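Local atomic coordinates of BexL (Amycolatopsis orientalis, PDB entry 4XRW), a protein that probably cyclises and aromatises polyketide intermediates as a di-domain aromatase/cyclase of the type II polyketide pathway to BE-7585A. Residues L171-T176 with E304-A309; V163-N168 with T281-T286; A287-V292 with A297-A302. All blocks are in the same frame, centred on the assembly; numbering follows the deposited sequence.

Contact 1 of 3, residues L171-T176 with E304-A309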
loop_
_atom_site.group_PDB
_atom_site.type_symbol
_atom_site.label_atom_id
_atom_site.label_comp_id
_atom_site.label_asym_id
_atom_site.label_seq_id
_atom_site.Cartn_x
_atom_site.Cartn_y
_atom_site.Cartn_z
ATOM N N LEU A 171 5.480 -12.625 11.366
ATOM C CA LEU A 171 4.525 -11.533 11.503
ATOM C C LEU A 171 3.911 -11.121 10.170
ATOM O O LEU A 171 2.852 -10.503 10.141
ATOM C CB LEU A 171 5.202 -10.326 12.138
ATOM C CG LEU A 171 5.898 -10.601 13.477
ATOM C CD1 LEU A 171 6.507 -9.332 14.023
ATOM C CD2 LEU A 171 4.943 -11.206 14.478
ATOM N N THR A 172 4.575 -11.456 9.081
ATOM C CA THR A 172 4.169 -10.998 7.751
ATOM C C THR A 172 3.850 -12.198 6.912
ATOM O O THR A 172 4.668 -13.100 6.806
ATOM C CB THR A 172 5.278 -10.186 7.085
ATOM O OG1 THR A 172 5.548 -9.041 7.888
ATOM C CG2 THR A 172 4.886 -9.731 5.669
ATOM N N PHE A 173 2.667 -12.221 6.304
ATOM C CA PHE A 173 2.292 -13.355 5.474
ATOM C C PHE A 173 1.375 -12.880 4.367
ATOM O O PHE A 173 0.757 -11.825 4.467
ATOM C CB PHE A 173 1.637 -14.458 6.312
ATOM C CG PHE A 173 0.388 -14.035 7.009
ATOM C CD1 PHE A 173 -0.846 -14.281 6.439
ATOM C CD2 PHE A 173 0.439 -13.374 8.229
ATOM C CE1 PHE A 173 -2.015 -13.903 7.080
ATOM C CE2 PHE A 173 -0.722 -12.978 8.876
ATOM C CZ PHE A 173 -1.961 -13.246 8.288
ATOM N N SER A 174 1.317 -13.668 3.309
ATOM C CA SER A 174 0.550 -13.325 2.145
ATOM C C SER A 174 -0.135 -14.582 1.652
ATOM O O SER A 174 0.400 -15.679 1.792
ATOM C CB SER A 174 1.449 -12.725 1.095
ATOM O OG SER A 174 0.846 -12.752 -0.180
ATOM N N PHE A 175 -1.329 -14.435 1.099
ATOM C CA PHE A 175 -2.044 -15.599 0.566
ATOM C C PHE A 175 -3.011 -15.137 -0.521
ATOM O O PHE A 175 -3.399 -13.966 -0.546
ATOM C CB PHE A 175 -2.788 -16.338 1.679
ATOM C CG PHE A 175 -3.871 -15.538 2.329
ATOM C CD1 PHE A 175 -5.169 -15.568 1.826
ATOM C CD2 PHE A 175 -3.612 -14.753 3.431
ATOM C CE1 PHE A 175 -6.178 -14.830 2.424
ATOM C CE2 PHE A 175 -4.619 -14.004 4.027
ATOM C CZ PHE A 175 -5.900 -14.041 3.517
ATOM N N THR A 176 -3.373 -16.058 -1.408
ATOM C CA THR A 176 -4.231 -15.759 -2.554
ATOM C C THR A 176 -5.367 -16.788 -2.684
ATOM O O THR A 176 -5.155 -17.973 -2.450
ATOM C CB THR A 176 -3.419 -15.737 -3.852
ATOM O OG1 THR A 176 -2.379 -14.746 -3.765
ATOM C CG2 THR A 176 -4.297 -15.433 -5.041
ATOM N N GLU A 304 -3.918 -17.392 11.660
ATOM C CA GLU A 304 -5.008 -18.179 11.089
ATOM C C GLU A 304 -6.347 -17.478 11.278
ATOM O O GLU A 304 -7.217 -17.554 10.420
ATOM C CB GLU A 304 -5.037 -19.584 11.696
ATOM C CG GLU A 304 -3.917 -20.492 11.173
ATOM C CD GLU A 304 -3.882 -20.590 9.649
ATOM O OE1 GLU A 304 -4.673 -21.378 9.082
ATOM O OE2 GLU A 304 -3.062 -19.879 9.015
ATOM N N PHE A 305 -6.509 -16.767 12.382
ATOM C CA PHE A 305 -7.762 -16.070 12.639
ATOM C C PHE A 305 -7.962 -15.022 11.555
ATOM O O PHE A 305 -9.026 -14.921 10.936
ATOM C CB PHE A 305 -7.734 -15.435 14.025
ATOM C CG PHE A 305 -8.942 -14.608 14.365
ATOM C CD1 PHE A 305 -10.076 -15.200 14.887
ATOM C CD2 PHE A 305 -8.921 -13.237 14.212
ATOM C CE1 PHE A 305 -11.177 -14.442 15.231
ATOM C CE2 PHE A 305 -10.018 -12.467 14.554
ATOM C CZ PHE A 305 -11.151 -13.074 15.064
ATOM N N VAL A 306 -6.910 -14.257 11.316
ATOM C CA VAL A 306 -6.967 -13.187 10.338
ATOM C C VAL A 306 -7.115 -13.795 8.944
ATOM O O VAL A 306 -7.958 -13.349 8.174
ATOM C CB VAL A 306 -5.711 -12.265 10.430
ATOM C CG1 VAL A 306 -5.633 -11.346 9.249
ATOM C CG2 VAL A 306 -5.760 -11.433 11.708
ATOM N N ARG A 307 -6.313 -14.816 8.638
ATOM C CA ARG A 307 -6.308 -15.447 7.336
ATOM C C ARG A 307 -7.660 -16.038 6.984
ATOM O O ARG A 307 -8.103 -15.931 5.838
ATOM C CB ARG A 307 -5.259 -16.550 7.243
ATOM C CG ARG A 307 -5.216 -17.190 5.855
ATOM C CD ARG A 307 -4.326 -18.422 5.766
ATOM N NE ARG A 307 -4.386 -18.972 4.405
ATOM C CZ ARG A 307 -3.333 -19.297 3.653
ATOM N NH1 ARG A 307 -2.093 -19.155 4.114
ATOM N NH2 ARG A 307 -3.522 -19.778 2.424
ATOM N N THR A 308 -8.322 -16.673 7.941
ATOM C CA THR A 308 -9.627 -17.244 7.615
ATOM C C THR A 308 -10.683 -16.163 7.404
ATOM O O THR A 308 -11.479 -16.275 6.485
ATOM C CB THR A 308 -10.124 -18.248 8.686
ATOM O OG1 THR A 308 -10.244 -17.610 9.968
ATOM C CG2 THR A 308 -9.175 -19.431 8.751
ATOM N N ALA A 309 -10.701 -15.120 8.228
ATOM C CA ALA A 309 -11.677 -14.063 8.061
ATOM C C ALA A 309 -11.543 -13.418 6.667
ATOM O O ALA A 309 -12.528 -13.285 5.938
ATOM C CB ALA A 309 -11.534 -13.020 9.153
#
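Strand 172-176, which carries F173 and F175, and helix 304-309, which carries V306 and R307, run roughly parallel at an angle of 26°, their axes 10.4 Å apart at closest approach. This is the helix-grip fold, in which a curved antiparallel sheet wraps a long C-terminal helix; the strand is an edge strand of the second sheet, and the helix belongs to 299-326. Both phenylalanines direct their side chains at the helix. R307 lies over F175 with its chain extended and antiparallel to the phenylalanine side chain. A CH-pi contact results: R307 CG stands 3.8 Å from the centroid of the F175 ring, over one face but displaced toward the rim. Further out, F175 CB sits over the centre of one guanidinium face, 3.6 Å from R307 NH2, and the guanidinium plane is 20° from that of the ring. With CG between the backbone N and the carbonyl carbon (chi1 64°), the F175 ring turns one face to R307 CG; an alanine here would keep CB against the guanidinium but is likely to leave the aliphatic part of R307 without its aromatic support and open a gap beside L310 and S311. F173, two residues earlier on the strand, meets the same helix turn at V306 and R307. Its CE1 passes R307 CB obliquely, while CZ meets V306 CG1 at 4.2 Å, the methyl lying near the ring plane at its edge.

Contact 2 of 3, residues V163-N168 with T281-T286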
loop_
_atom_site.group_PDB
_atom_site.type_symbol
_atom_site.label_atom_id
_atom_site.label_comp_id
_atom_site.label_asym_id
_atom_site.label_seq_id
_atom_site.Cartn_x
_atom_site.Cartn_y
_atom_site.Cartn_z
ATOM N N VAL A 163 10.186 -1.971 8.392
ATOM C CA VAL A 163 11.205 -2.859 7.837
ATOM C C VAL A 163 11.476 -3.947 8.854
ATOM O O VAL A 163 11.628 -5.113 8.504
ATOM C CB VAL A 163 12.532 -2.126 7.488
ATOM C CG1 VAL A 163 13.667 -3.118 7.239
ATOM C CG2 VAL A 163 12.351 -1.262 6.246
ATOM N N GLU A 164 11.520 -3.572 10.123
ATOM C CA GLU A 164 11.819 -4.559 11.168
ATOM C C GLU A 164 10.688 -5.597 11.322
ATOM O O GLU A 164 10.919 -6.718 11.786
ATOM C CB GLU A 164 12.141 -3.829 12.481
ATOM C CG GLU A 164 13.547 -3.206 12.423
ATOM C CD GLU A 164 13.878 -2.206 13.553
ATOM O OE1 GLU A 164 13.125 -2.090 14.553
ATOM O OE2 GLU A 164 14.923 -1.523 13.423
ATOM N N LEU A 165 9.478 -5.260 10.874
ATOM C CA LEU A 165 8.374 -6.220 10.897
ATOM C C LEU A 165 8.248 -7.023 9.602
ATOM O O LEU A 165 7.991 -8.224 9.657
ATOM C CB LEU A 165 7.047 -5.508 11.168
ATOM C CG LEU A 165 6.922 -4.726 12.472
ATOM C CD1 LEU A 165 5.557 -4.072 12.530
ATOM C CD2 LEU A 165 7.122 -5.612 13.672
ATOM N N VAL A 166 8.406 -6.382 8.440
ATOM C CA VAL A 166 8.152 -7.102 7.183
ATOM C C VAL A 166 9.289 -8.075 6.864
ATOM O O VAL A 166 9.089 -9.008 6.094
ATOM C CB VAL A 166 7.908 -6.141 5.971
ATOM C CG1 VAL A 166 6.824 -5.120 6.331
ATOM C CG2 VAL A 166 9.171 -5.446 5.511
ATOM N N THR A 167 10.463 -7.887 7.472
ATOM C CA THR A 167 11.534 -8.875 7.308
ATOM C C THR A 167 11.352 -10.063 8.270
ATOM O O THR A 167 12.120 -11.029 8.220
ATOM C CB THR A 167 12.932 -8.251 7.510
ATOM O OG1 THR A 167 13.010 -7.608 8.789
ATOM C CG2 THR A 167 13.217 -7.233 6.409
ATOM N N ASN A 168 10.326 -10.009 9.120
ATOM C CA ASN A 168 10.054 -11.103 10.059
ATOM C C ASN A 168 8.932 -11.991 9.511
ATOM O O ASN A 168 7.763 -11.584 9.522
ATOM C CB ASN A 168 9.683 -10.558 11.437
ATOM C CG ASN A 168 9.467 -11.660 12.469
ATOM O OD1 ASN A 168 9.347 -12.833 12.120
ATOM N ND2 ASN A 168 9.410 -11.277 13.746
ATOM N N THR A 281 -1.875 -9.324 1.680
ATOM C CA THR A 281 -0.648 -9.264 2.482
ATOM C C THR A 281 -0.971 -8.618 3.840
ATOM O O THR A 281 -1.591 -7.510 3.936
ATOM C CB THR A 281 0.479 -8.486 1.771
ATOM O OG1 THR A 281 0.952 -9.226 0.628
ATOM C CG2 THR A 281 1.652 -8.253 2.722
ATOM N N VAL A 282 -0.566 -9.308 4.908
ATOM C CA VAL A 282 -0.832 -8.844 6.245
ATOM C C VAL A 282 0.449 -8.786 7.070
ATOM O O VAL A 282 1.282 -9.671 6.948
ATOM C CB VAL A 282 -1.838 -9.754 6.986
ATOM C CG1 VAL A 282 -2.086 -9.253 8.402
ATOM C CG2 VAL A 282 -3.169 -9.802 6.241
ATOM N N VAL A 283 0.572 -7.745 7.882
ATOM C CA VAL A 283 1.538 -7.708 8.982
ATOM C C VAL A 283 0.772 -7.679 10.288
ATOM O O VAL A 283 -0.091 -6.822 10.508
ATOM C CB VAL A 283 2.479 -6.486 8.906
ATOM C CG1 VAL A 283 3.477 -6.500 10.074
ATOM C CG2 VAL A 283 3.212 -6.450 7.586
ATOM N N LEU A 284 1.084 -8.609 11.189
ATOM C CA LEU A 284 0.396 -8.655 12.478
ATOM C C LEU A 284 0.900 -7.649 13.500
ATOM O O LEU A 284 2.045 -7.215 13.466
ATOM C CB LEU A 284 0.504 -10.057 13.073
ATOM C CG LEU A 284 -0.212 -11.155 12.324
ATOM C CD1 LEU A 284 0.141 -12.513 12.939
ATOM C CD2 LEU A 284 -1.688 -10.915 12.381
ATOM N N ASN A 285 -0.004 -7.264 14.395
ATOM C CA ASN A 285 0.292 -6.393 15.511
ATOM C C ASN A 285 0.318 -7.317 16.717
ATOM O O ASN A 285 -0.730 -7.761 17.185
ATOM C CB ASN A 285 -0.779 -5.309 15.659
ATOM C CG ASN A 285 -0.404 -4.237 16.645
ATOM O OD1 ASN A 285 0.533 -4.389 17.421
ATOM N ND2 ASN A 285 -1.149 -3.132 16.623
ATOM N N THR A 286 1.502 -7.651 17.197
ATOM C CA THR A 286 1.600 -8.636 18.269
ATOM C C THR A 286 1.158 -8.039 19.602
ATOM O O THR A 286 0.755 -8.768 20.487
ATOM C CB THR A 286 3.042 -9.183 18.391
ATOM O OG1 THR A 286 3.939 -8.093 18.617
ATOM C CG2 THR A 286 3.449 -9.892 17.115
#
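L165 and V166, in the last turn of helix 138-166, both rest on one residue of strand 281-284, V283, with CA atoms of V166 and V283 6.9 Å apart. Earlier in this turn, V163 offers its carbonyl O to two donors of T167, the backbone N and OG1; the hydroxyl bond, T167 OG1 to V163 O, is 2.9 Å long, with OG1 tilted 19° from the carbonyl plane. L165 comes next and makes the larger half of the contact. Its side chain crosses that of V283 at about a right angle, CB lying 3.9 Å from V283 CG1 and CD1 4.0 Å from the same methyl. V166 follows with a slanting approach, its CG1 meeting V283 CG2 at 4.0 Å. V283 can serve both neighbours because its first torsion (chi1 -180°) puts CG1 anti to the backbone N and CG2 anti to the carbonyl carbon, one methyl for each helix residue. At N168 the helix has ended: its backbone N bonds to L165 O, which also accepts from T172 OG1 on the adjoining strand. V282 and L284, on the other side of the strand, touch helix 299-326 instead. The end of the first long helix thus packs on the outer face of the second sheet, an apolar junction between the two helix-grip units of a di-domain aromatase/cyclase.

Contact 3 of 3, residues A287-V292 with A297-A302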
loop_
_atom_site.group_PDB
_atom_site.type_symbol
_atom_site.label_atom_id
_atom_site.label_comp_id
_atom_site.label_asym_id
_atom_site.label_seq_id
_atom_site.Cartn_x
_atom_site.Cartn_y
_atom_site.Cartn_z
ATOM N N ALA A 287 1.206 -6.715 19.735
ATOM C CA ALA A 287 0.901 -6.049 21.005
ATOM C C ALA A 287 -0.532 -6.280 21.466
ATOM O O ALA A 287 -0.835 -6.158 22.659
ATOM C CB ALA A 287 1.148 -4.554 20.892
ATOM N N ASN A 288 -1.414 -6.590 20.523
ATOM C CA ASN A 288 -2.837 -6.696 20.822
ATOM C C ASN A 288 -3.405 -8.111 20.756
ATOM O O ASN A 288 -4.608 -8.296 20.913
ATOM C CB ASN A 288 -3.610 -5.786 19.866
ATOM C CG ASN A 288 -3.250 -4.340 20.050
ATOM O OD1 ASN A 288 -3.081 -3.879 21.182
ATOM N ND2 ASN A 288 -3.105 -3.610 18.943
ATOM N N ILE A 289 -2.552 -9.107 20.539
ATOM C CA ILE A 289 -3.026 -10.472 20.341
ATOM C C ILE A 289 -3.713 -11.006 21.603
ATOM O O ILE A 289 -4.758 -11.663 21.524
ATOM C CB ILE A 289 -1.880 -11.416 19.947
ATOM C CG1 ILE A 289 -1.360 -11.045 18.559
ATOM C CG2 ILE A 289 -2.357 -12.873 19.928
ATOM C CD1 ILE A 289 -0.114 -11.777 18.146
ATOM N N ALA A 290 -3.130 -10.711 22.759
ATOM C CA ALA A 290 -3.673 -11.195 24.031
ATOM C C ALA A 290 -4.972 -10.474 24.388
ATOM O O ALA A 290 -5.952 -11.103 24.780
ATOM C CB ALA A 290 -2.651 -11.019 25.142
ATOM N N LYS A 291 -4.969 -9.151 24.245
ATOM C CA LYS A 291 -6.140 -8.341 24.559
ATOM C C LYS A 291 -7.335 -8.721 23.678
ATOM O O LYS A 291 -8.491 -8.612 24.102
ATOM C CB LYS A 291 -5.819 -6.853 24.401
ATOM C CG LYS A 291 -7.056 -5.972 24.290
ATOM C CD LYS A 291 -6.862 -4.621 24.975
ATOM C CE LYS A 291 -7.775 -4.488 26.191
ATOM N NZ LYS A 291 -7.583 -5.604 27.172
ATOM N N VAL A 292 -7.053 -9.174 22.463
ATOM C CA VAL A 292 -8.105 -9.500 21.503
ATOM C C VAL A 292 -8.526 -10.957 21.571
ATOM O O VAL A 292 -9.722 -11.255 21.672
ATOM C CB VAL A 292 -7.649 -9.175 20.048
ATOM C CG1 VAL A 292 -8.614 -9.756 18.982
ATOM C CG2 VAL A 292 -7.462 -7.678 19.899
ATOM N N ALA A 297 -3.206 -17.158 23.495
ATOM C CA ALA A 297 -3.180 -17.062 22.040
ATOM C C ALA A 297 -1.856 -16.437 21.594
ATOM O O ALA A 297 -1.351 -15.507 22.236
ATOM C CB ALA A 297 -4.366 -16.252 21.533
ATOM N N GLY A 298 -1.300 -16.955 20.501
ATOM C CA GLY A 298 -0.021 -16.491 19.989
ATOM C C GLY A 298 -0.050 -16.075 18.526
ATOM O O GLY A 298 -1.109 -15.943 17.918
ATOM N N VAL A 299 1.130 -15.866 17.960
ATOM C CA VAL A 299 1.252 -15.419 16.579
ATOM C C VAL A 299 0.586 -16.403 15.631
ATOM O O VAL A 299 -0.152 -16.007 14.734
ATOM C CB VAL A 299 2.732 -15.234 16.187
ATOM C CG1 VAL A 299 2.919 -15.291 14.687
ATOM C CG2 VAL A 299 3.264 -13.918 16.758
ATOM N N ALA A 300 0.847 -17.688 15.828
ATOM C CA ALA A 300 0.261 -18.713 14.965
ATOM C C ALA A 300 -1.265 -18.626 14.953
ATOM O O ALA A 300 -1.889 -18.769 13.896
ATOM C CB ALA A 300 0.705 -20.104 15.409
ATOM N N GLU A 301 -1.865 -18.400 16.122
ATOM C CA GLU A 301 -3.322 -18.299 16.228
ATOM C C GLU A 301 -3.828 -17.019 15.562
ATOM O O GLU A 301 -4.910 -17.002 14.982
ATOM C CB GLU A 301 -3.783 -18.322 17.688
ATOM C CG GLU A 301 -3.744 -19.702 18.366
ATOM C CD GLU A 301 -2.326 -20.190 18.689
ATOM O OE1 GLU A 301 -1.412 -19.351 18.890
ATOM O OE2 GLU A 301 -2.132 -21.425 18.742
ATOM N N ALA A 302 -3.055 -15.941 15.667
ATOM C CA ALA A 302 -3.438 -14.685 15.036
ATOM C C ALA A 302 -3.372 -14.822 13.514
ATOM O O ALA A 302 -4.249 -14.318 12.820
ATOM C CB ALA A 302 -2.543 -13.540 15.513
#
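I289, at the start of the short helix 289-293, packs against A297, V299 and A302 at the beginning of helix 299-326, the long C-terminal helix of the second helix-grip unit. The short helix follows the last strand of the sheet, and a brief connection turns the chain back, so that the two helix starts face each other with CA atoms of I289 and G298 6.7 Å apart. Apolar contacts dominate, and on the short-helix side all of them are made by I289. With CG1 anti to the carbonyl carbon (chi1 -67°) and the chain extended beyond it, CD1 is carried to the helix, where it lies 4.0 Å from A302 CB and 4.2 Å from V299 CG2. CG2, the other branch, points to the stretch just before the helix and meets A297 CB at 4.2 Å. Contacts with polar backbone atoms form a second group: I289 CG2 is 3.6 Å from A297 O and also touches G298 O, which is occupied by a helical hydrogen bond from A302 N. The third kind is local to the longer helix. G298 holds the N-cap position and gives its backbone N-H to the carboxylate of E301, three residues on, which is the half of a capping box that a glycine cap can still make. The glutamate chain folds back to do so. The bond is bent, 141° at the hydrogen, and E301 OE1 receives G298 N at 2.9 Å on the anti side, 33° out of the carboxylate plane.

Overall arrangement
The three contacts lie on the same side of the chain's centre, their own centres 12 to 14 Å apart. Their segments come in the order 163-168, 171-176, 281-286, 287-292, 297-302 and 304-309, so contacts 1 and 2 interleave, whereas contact 3 falls entirely between the two halves of contact 1. Contacts 1 and 2 share the second sheet through neighbouring strands 172-181 and 274-284, probably hydrogen-bonded through L284 N to L171 O. Contacts 1 and 3 share helix 299-326, and L284 CD1 packs on A302 CB to join contacts 2 and 3. Contact 2 joins the first unit's last helix to the second sheet, while contacts 1 and 3 are internal to the second helix-grip unit.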